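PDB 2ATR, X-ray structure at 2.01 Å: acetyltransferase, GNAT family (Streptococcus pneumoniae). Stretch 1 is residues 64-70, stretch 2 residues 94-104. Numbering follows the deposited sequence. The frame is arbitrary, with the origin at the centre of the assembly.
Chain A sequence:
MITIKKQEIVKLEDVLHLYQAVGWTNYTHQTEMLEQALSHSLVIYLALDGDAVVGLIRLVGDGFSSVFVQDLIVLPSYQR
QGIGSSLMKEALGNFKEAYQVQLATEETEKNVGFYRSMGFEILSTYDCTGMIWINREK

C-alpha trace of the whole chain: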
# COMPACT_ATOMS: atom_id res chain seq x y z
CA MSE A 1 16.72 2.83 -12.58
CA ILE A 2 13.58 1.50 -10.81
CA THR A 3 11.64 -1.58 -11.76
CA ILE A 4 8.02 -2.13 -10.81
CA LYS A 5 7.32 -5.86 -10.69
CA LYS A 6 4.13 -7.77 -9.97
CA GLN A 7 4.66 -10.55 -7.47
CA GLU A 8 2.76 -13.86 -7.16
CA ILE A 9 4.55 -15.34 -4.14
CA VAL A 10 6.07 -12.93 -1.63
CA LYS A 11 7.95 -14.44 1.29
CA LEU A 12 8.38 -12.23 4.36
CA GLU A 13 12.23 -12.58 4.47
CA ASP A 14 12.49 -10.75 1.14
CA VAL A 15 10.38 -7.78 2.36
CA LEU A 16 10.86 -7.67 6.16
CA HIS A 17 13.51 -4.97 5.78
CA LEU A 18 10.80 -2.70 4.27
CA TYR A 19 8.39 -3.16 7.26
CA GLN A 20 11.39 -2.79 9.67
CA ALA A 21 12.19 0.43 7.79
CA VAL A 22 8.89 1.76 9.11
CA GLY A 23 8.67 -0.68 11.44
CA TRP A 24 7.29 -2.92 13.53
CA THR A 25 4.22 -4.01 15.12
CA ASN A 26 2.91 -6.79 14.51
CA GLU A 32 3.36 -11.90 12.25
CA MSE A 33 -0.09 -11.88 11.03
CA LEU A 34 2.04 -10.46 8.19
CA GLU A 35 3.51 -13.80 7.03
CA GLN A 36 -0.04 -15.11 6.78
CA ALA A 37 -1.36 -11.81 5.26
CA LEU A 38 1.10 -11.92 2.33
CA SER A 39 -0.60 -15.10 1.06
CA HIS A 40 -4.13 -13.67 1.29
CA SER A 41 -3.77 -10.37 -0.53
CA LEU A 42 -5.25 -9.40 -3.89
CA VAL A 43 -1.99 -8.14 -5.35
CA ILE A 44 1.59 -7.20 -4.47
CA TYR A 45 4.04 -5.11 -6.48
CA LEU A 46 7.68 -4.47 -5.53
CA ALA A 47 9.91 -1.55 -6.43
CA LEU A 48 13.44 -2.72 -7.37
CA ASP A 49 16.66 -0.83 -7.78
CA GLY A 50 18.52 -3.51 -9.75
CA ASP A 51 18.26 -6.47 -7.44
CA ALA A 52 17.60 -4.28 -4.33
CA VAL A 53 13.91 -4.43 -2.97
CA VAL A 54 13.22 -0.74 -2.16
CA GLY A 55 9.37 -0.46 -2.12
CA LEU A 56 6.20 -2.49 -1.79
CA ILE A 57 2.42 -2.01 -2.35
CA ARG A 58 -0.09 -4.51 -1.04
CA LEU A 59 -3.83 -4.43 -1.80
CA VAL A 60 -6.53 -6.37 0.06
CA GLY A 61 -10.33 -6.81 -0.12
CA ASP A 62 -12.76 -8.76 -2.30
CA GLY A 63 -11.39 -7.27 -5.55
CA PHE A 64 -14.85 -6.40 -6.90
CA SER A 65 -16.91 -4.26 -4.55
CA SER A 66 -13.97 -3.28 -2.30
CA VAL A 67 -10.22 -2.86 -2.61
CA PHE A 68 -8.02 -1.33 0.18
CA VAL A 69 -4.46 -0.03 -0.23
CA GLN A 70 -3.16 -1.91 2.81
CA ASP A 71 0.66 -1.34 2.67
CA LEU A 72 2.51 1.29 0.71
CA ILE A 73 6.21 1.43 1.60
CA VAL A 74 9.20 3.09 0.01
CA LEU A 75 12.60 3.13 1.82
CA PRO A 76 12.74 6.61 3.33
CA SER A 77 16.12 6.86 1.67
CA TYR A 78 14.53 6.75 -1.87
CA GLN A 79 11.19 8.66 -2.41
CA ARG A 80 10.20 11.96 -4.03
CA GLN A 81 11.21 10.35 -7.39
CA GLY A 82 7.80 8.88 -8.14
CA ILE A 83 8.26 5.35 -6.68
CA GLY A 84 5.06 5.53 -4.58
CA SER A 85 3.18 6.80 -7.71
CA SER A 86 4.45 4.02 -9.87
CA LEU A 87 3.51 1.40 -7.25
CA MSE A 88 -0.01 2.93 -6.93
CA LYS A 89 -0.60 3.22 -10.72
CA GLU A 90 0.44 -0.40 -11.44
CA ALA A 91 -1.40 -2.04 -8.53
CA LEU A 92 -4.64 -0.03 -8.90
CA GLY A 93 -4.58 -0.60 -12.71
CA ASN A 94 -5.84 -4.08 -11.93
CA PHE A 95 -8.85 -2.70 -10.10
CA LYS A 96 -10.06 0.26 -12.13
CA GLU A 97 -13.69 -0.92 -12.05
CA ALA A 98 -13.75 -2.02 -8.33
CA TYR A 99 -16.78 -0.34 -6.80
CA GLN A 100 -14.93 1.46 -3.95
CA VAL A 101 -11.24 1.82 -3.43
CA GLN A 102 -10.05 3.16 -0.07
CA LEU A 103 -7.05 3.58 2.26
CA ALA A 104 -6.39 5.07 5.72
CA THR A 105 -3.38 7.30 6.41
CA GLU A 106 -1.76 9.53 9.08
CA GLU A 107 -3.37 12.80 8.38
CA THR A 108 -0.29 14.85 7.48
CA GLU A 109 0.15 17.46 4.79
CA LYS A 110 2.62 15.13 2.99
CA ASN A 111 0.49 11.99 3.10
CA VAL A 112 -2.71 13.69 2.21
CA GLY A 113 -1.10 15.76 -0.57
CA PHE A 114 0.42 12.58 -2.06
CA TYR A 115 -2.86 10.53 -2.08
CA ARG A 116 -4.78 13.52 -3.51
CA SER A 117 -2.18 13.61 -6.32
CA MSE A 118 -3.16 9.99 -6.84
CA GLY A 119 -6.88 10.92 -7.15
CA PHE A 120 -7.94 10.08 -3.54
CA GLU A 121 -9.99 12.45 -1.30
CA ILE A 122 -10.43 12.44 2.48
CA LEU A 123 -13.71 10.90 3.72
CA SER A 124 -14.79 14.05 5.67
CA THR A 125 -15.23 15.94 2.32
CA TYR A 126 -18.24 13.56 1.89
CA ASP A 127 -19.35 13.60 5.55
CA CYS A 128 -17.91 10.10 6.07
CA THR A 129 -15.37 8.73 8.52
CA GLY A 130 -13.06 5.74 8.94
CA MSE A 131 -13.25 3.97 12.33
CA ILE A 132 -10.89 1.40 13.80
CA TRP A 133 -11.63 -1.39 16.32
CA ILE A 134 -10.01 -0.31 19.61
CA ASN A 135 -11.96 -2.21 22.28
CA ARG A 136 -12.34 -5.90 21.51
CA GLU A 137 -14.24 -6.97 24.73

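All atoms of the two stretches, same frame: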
# COMPACT_ATOMS: atom_id res chain seq x y z
N PHE A 64 -13.71 -6.73 -6.02
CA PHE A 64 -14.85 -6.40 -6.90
C PHE A 64 -15.64 -5.24 -6.37
O PHE A 64 -15.76 -4.22 -7.04
CB PHE A 64 -15.78 -7.63 -7.12
CG PHE A 64 -15.16 -8.72 -7.93
CD1 PHE A 64 -15.17 -8.63 -9.34
CD2 PHE A 64 -14.56 -9.82 -7.32
CE1 PHE A 64 -14.57 -9.63 -10.14
CE2 PHE A 64 -13.99 -10.85 -8.11
CZ PHE A 64 -13.98 -10.76 -9.52
N SER A 65 -16.23 -5.40 -5.19
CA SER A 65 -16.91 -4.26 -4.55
C SER A 65 -15.95 -3.37 -3.75
O SER A 65 -16.22 -2.17 -3.60
CB SER A 65 -18.06 -4.70 -3.66
OG SER A 65 -18.92 -5.56 -4.41
N SER A 66 -14.87 -3.98 -3.23
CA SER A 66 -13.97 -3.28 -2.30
C SER A 66 -12.53 -3.74 -2.43
O SER A 66 -12.24 -4.96 -2.43
CB SER A 66 -14.41 -3.45 -0.85
OG SER A 66 -14.22 -4.82 -0.48
N VAL A 67 -11.66 -2.74 -2.56
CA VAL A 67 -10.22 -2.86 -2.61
C VAL A 67 -9.63 -1.82 -1.61
O VAL A 67 -10.12 -0.69 -1.48
CB VAL A 67 -9.68 -2.63 -4.03
CG1 VAL A 67 -8.10 -2.61 -4.04
CG2 VAL A 67 -10.22 -3.74 -5.02
N PHE A 68 -8.64 -2.23 -0.84
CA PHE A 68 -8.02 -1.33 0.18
C PHE A 68 -6.53 -1.34 -0.08
O PHE A 68 -5.96 -2.43 -0.30
CB PHE A 68 -8.34 -1.78 1.61
CG PHE A 68 -9.83 -1.82 1.91
CD1 PHE A 68 -10.48 -0.70 2.44
CD2 PHE A 68 -10.60 -2.95 1.57
CE1 PHE A 68 -11.85 -0.72 2.72
CE2 PHE A 68 -11.96 -2.96 1.81
CZ PHE A 68 -12.58 -1.84 2.41
N VAL A 69 -5.92 -0.16 -0.08
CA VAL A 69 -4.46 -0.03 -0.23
C VAL A 69 -3.94 -0.27 1.18
O VAL A 69 -4.02 0.60 2.06
CB VAL A 69 -3.96 1.39 -0.75
CG1 VAL A 69 -2.39 1.42 -0.74
CG2 VAL A 69 -4.44 1.67 -2.18
N GLN A 70 -3.51 -1.50 1.44
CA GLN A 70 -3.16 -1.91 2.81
C GLN A 70 -1.74 -1.48 3.22
O GLN A 70 -1.56 -0.83 4.26
CB GLN A 70 -3.39 -3.40 2.96
CG GLN A 70 -2.97 -4.02 4.30
CD GLN A 70 -3.62 -3.32 5.51
OE1 GLN A 70 -4.71 -2.77 5.41
NE2 GLN A 70 -2.93 -3.31 6.63
N ASN A 94 -5.11 -2.83 -11.95
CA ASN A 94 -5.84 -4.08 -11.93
C ASN A 94 -7.26 -3.94 -11.41
O ASN A 94 -8.04 -4.88 -11.52
CB ASN A 94 -5.10 -5.10 -11.08
CG ASN A 94 -3.70 -5.32 -11.57
OD1 ASN A 94 -2.73 -4.76 -11.02
ND2 ASN A 94 -3.57 -6.07 -12.65
N PHE A 95 -7.61 -2.78 -10.87
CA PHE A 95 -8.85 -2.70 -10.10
C PHE A 95 -9.63 -1.47 -10.43
O PHE A 95 -10.36 -0.97 -9.57
CB PHE A 95 -8.57 -2.82 -8.60
CG PHE A 95 -8.04 -4.17 -8.21
CD1 PHE A 95 -8.88 -5.27 -8.16
CD2 PHE A 95 -6.69 -4.37 -7.94
CE1 PHE A 95 -8.40 -6.51 -7.87
CE2 PHE A 95 -6.20 -5.61 -7.62
CZ PHE A 95 -7.06 -6.68 -7.58
N LYS A 96 -9.51 -1.04 -11.69
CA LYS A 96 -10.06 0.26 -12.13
C LYS A 96 -11.58 0.33 -12.16
O LYS A 96 -12.16 1.42 -12.19
CB LYS A 96 -9.45 0.71 -13.48
CG LYS A 96 -9.74 -0.24 -14.68
CD LYS A 96 -8.64 -0.15 -15.79
CE LYS A 96 -9.07 -0.81 -17.16
NZ LYS A 96 -10.03 -2.00 -16.97
N GLU A 97 -12.23 -0.84 -12.12
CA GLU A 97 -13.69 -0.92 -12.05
C GLU A 97 -14.20 -1.39 -10.67
O GLU A 97 -15.40 -1.49 -10.49
CB GLU A 97 -14.25 -1.81 -13.19
CG GLU A 97 -13.56 -1.56 -14.55
CD GLU A 97 -14.52 -1.56 -15.75
OE1 GLU A 97 -15.44 -2.42 -15.79
OE2 GLU A 97 -14.34 -0.69 -16.67
N ALA A 98 -13.30 -1.66 -9.71
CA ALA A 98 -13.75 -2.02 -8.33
C ALA A 98 -14.66 -0.93 -7.84
O ALA A 98 -14.39 0.24 -8.02
CB ALA A 98 -12.56 -2.21 -7.33
N TYR A 99 -15.77 -1.32 -7.24
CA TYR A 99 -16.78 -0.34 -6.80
C TYR A 99 -16.24 0.80 -5.90
O TYR A 99 -16.40 2.00 -6.22
CB TYR A 99 -18.09 -1.02 -6.27
CG TYR A 99 -19.13 0.03 -5.91
CD1 TYR A 99 -19.79 0.76 -6.90
CD2 TYR A 99 -19.40 0.34 -4.58
CE1 TYR A 99 -20.71 1.78 -6.56
CE2 TYR A 99 -20.31 1.37 -4.23
CZ TYR A 99 -20.94 2.06 -5.23
OH TYR A 99 -21.84 3.05 -4.89
N GLN A 100 -15.56 0.45 -4.81
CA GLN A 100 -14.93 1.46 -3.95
C GLN A 100 -13.51 1.08 -3.70
O GLN A 100 -13.20 -0.10 -3.44
CB GLN A 100 -15.64 1.58 -2.60
CG GLN A 100 -17.02 2.15 -2.74
CD GLN A 100 -17.70 2.29 -1.42
OE1 GLN A 100 -17.89 1.31 -0.67
NE2 GLN A 100 -18.06 3.51 -1.10
N VAL A 101 -12.62 2.07 -3.79
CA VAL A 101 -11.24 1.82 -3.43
C VAL A 101 -10.87 2.83 -2.34
O VAL A 101 -11.10 4.03 -2.51
CB VAL A 101 -10.32 1.93 -4.64
CG1 VAL A 101 -8.89 1.72 -4.21
CG2 VAL A 101 -10.72 0.86 -5.73
N GLN A 102 -10.33 2.33 -1.22
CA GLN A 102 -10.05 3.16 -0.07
C GLN A 102 -8.70 2.88 0.55
O GLN A 102 -8.02 1.93 0.18
CB GLN A 102 -11.15 3.00 1.00
CG GLN A 102 -12.53 3.42 0.52
CD GLN A 102 -13.55 3.29 1.61
OE1 GLN A 102 -13.53 4.03 2.56
NE2 GLN A 102 -14.40 2.32 1.49
N LEU A 103 -8.33 3.71 1.52
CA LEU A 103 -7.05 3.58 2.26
C LEU A 103 -7.25 4.44 3.51
O LEU A 103 -8.21 5.27 3.60
CB LEU A 103 -5.84 4.04 1.43
CG LEU A 103 -5.69 5.48 0.89
CD1 LEU A 103 -4.98 6.43 1.91
CD2 LEU A 103 -4.86 5.43 -0.36
N ALA A 104 -6.35 4.25 4.47
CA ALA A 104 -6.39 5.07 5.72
C ALA A 104 -4.93 5.52 5.91
O ALA A 104 -3.99 4.73 5.72
CB ALA A 104 -6.87 4.22 6.94
O HOH W 1 -13.06 -0.04 -0.49
O HOH W 2 -5.56 1.22 4.61

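Strands 66-70 and 100-102 run parallel, their axes 14° apart and 4.8 Å at closest approach, and backbone groups supply all five direct hydrogen bonds between the stretches. The ladder opens with Tyr99 N donating to Phe64 O (2.9 Å, N-H...O angle 164°), between two loop residues; Gln100 N, in the strand, donates to Ser65 O (3.0 Å, 149°, the most bent of the set). It then takes the alternating form expected of parallel pairing. Gln100 O accepts from Val67 N at 3.2 Å, Val67 O from Gln102 N at 3.0 Å, and Gln102 O from Val69 N at 3.0 Å, with angles of 159° to 163°. Thus Gln100 and Gln102 each use both N and O toward stretch 1, while Val67 does the same in return.

Water 1 donates a further hydrogen bond to Val67 O (3.2 Å) and accepts a weak one from Gln102 NE2 (3.4 Å). Beyond the last direct bond, water 2 bridges the two stretches, donating to Val69 O (3.0 Å) and weakly accepting from Ala104 N (3.1 Å).

Apolar packing centres on buried Val67, whose CG2 lies 3.6 Å from Ala98 CB and 3.7 Å from Phe95 CD1. Within stretch 2, Ala98 N donates to Phe95 O (3.0 Å), closing the type I turn that carries both partners.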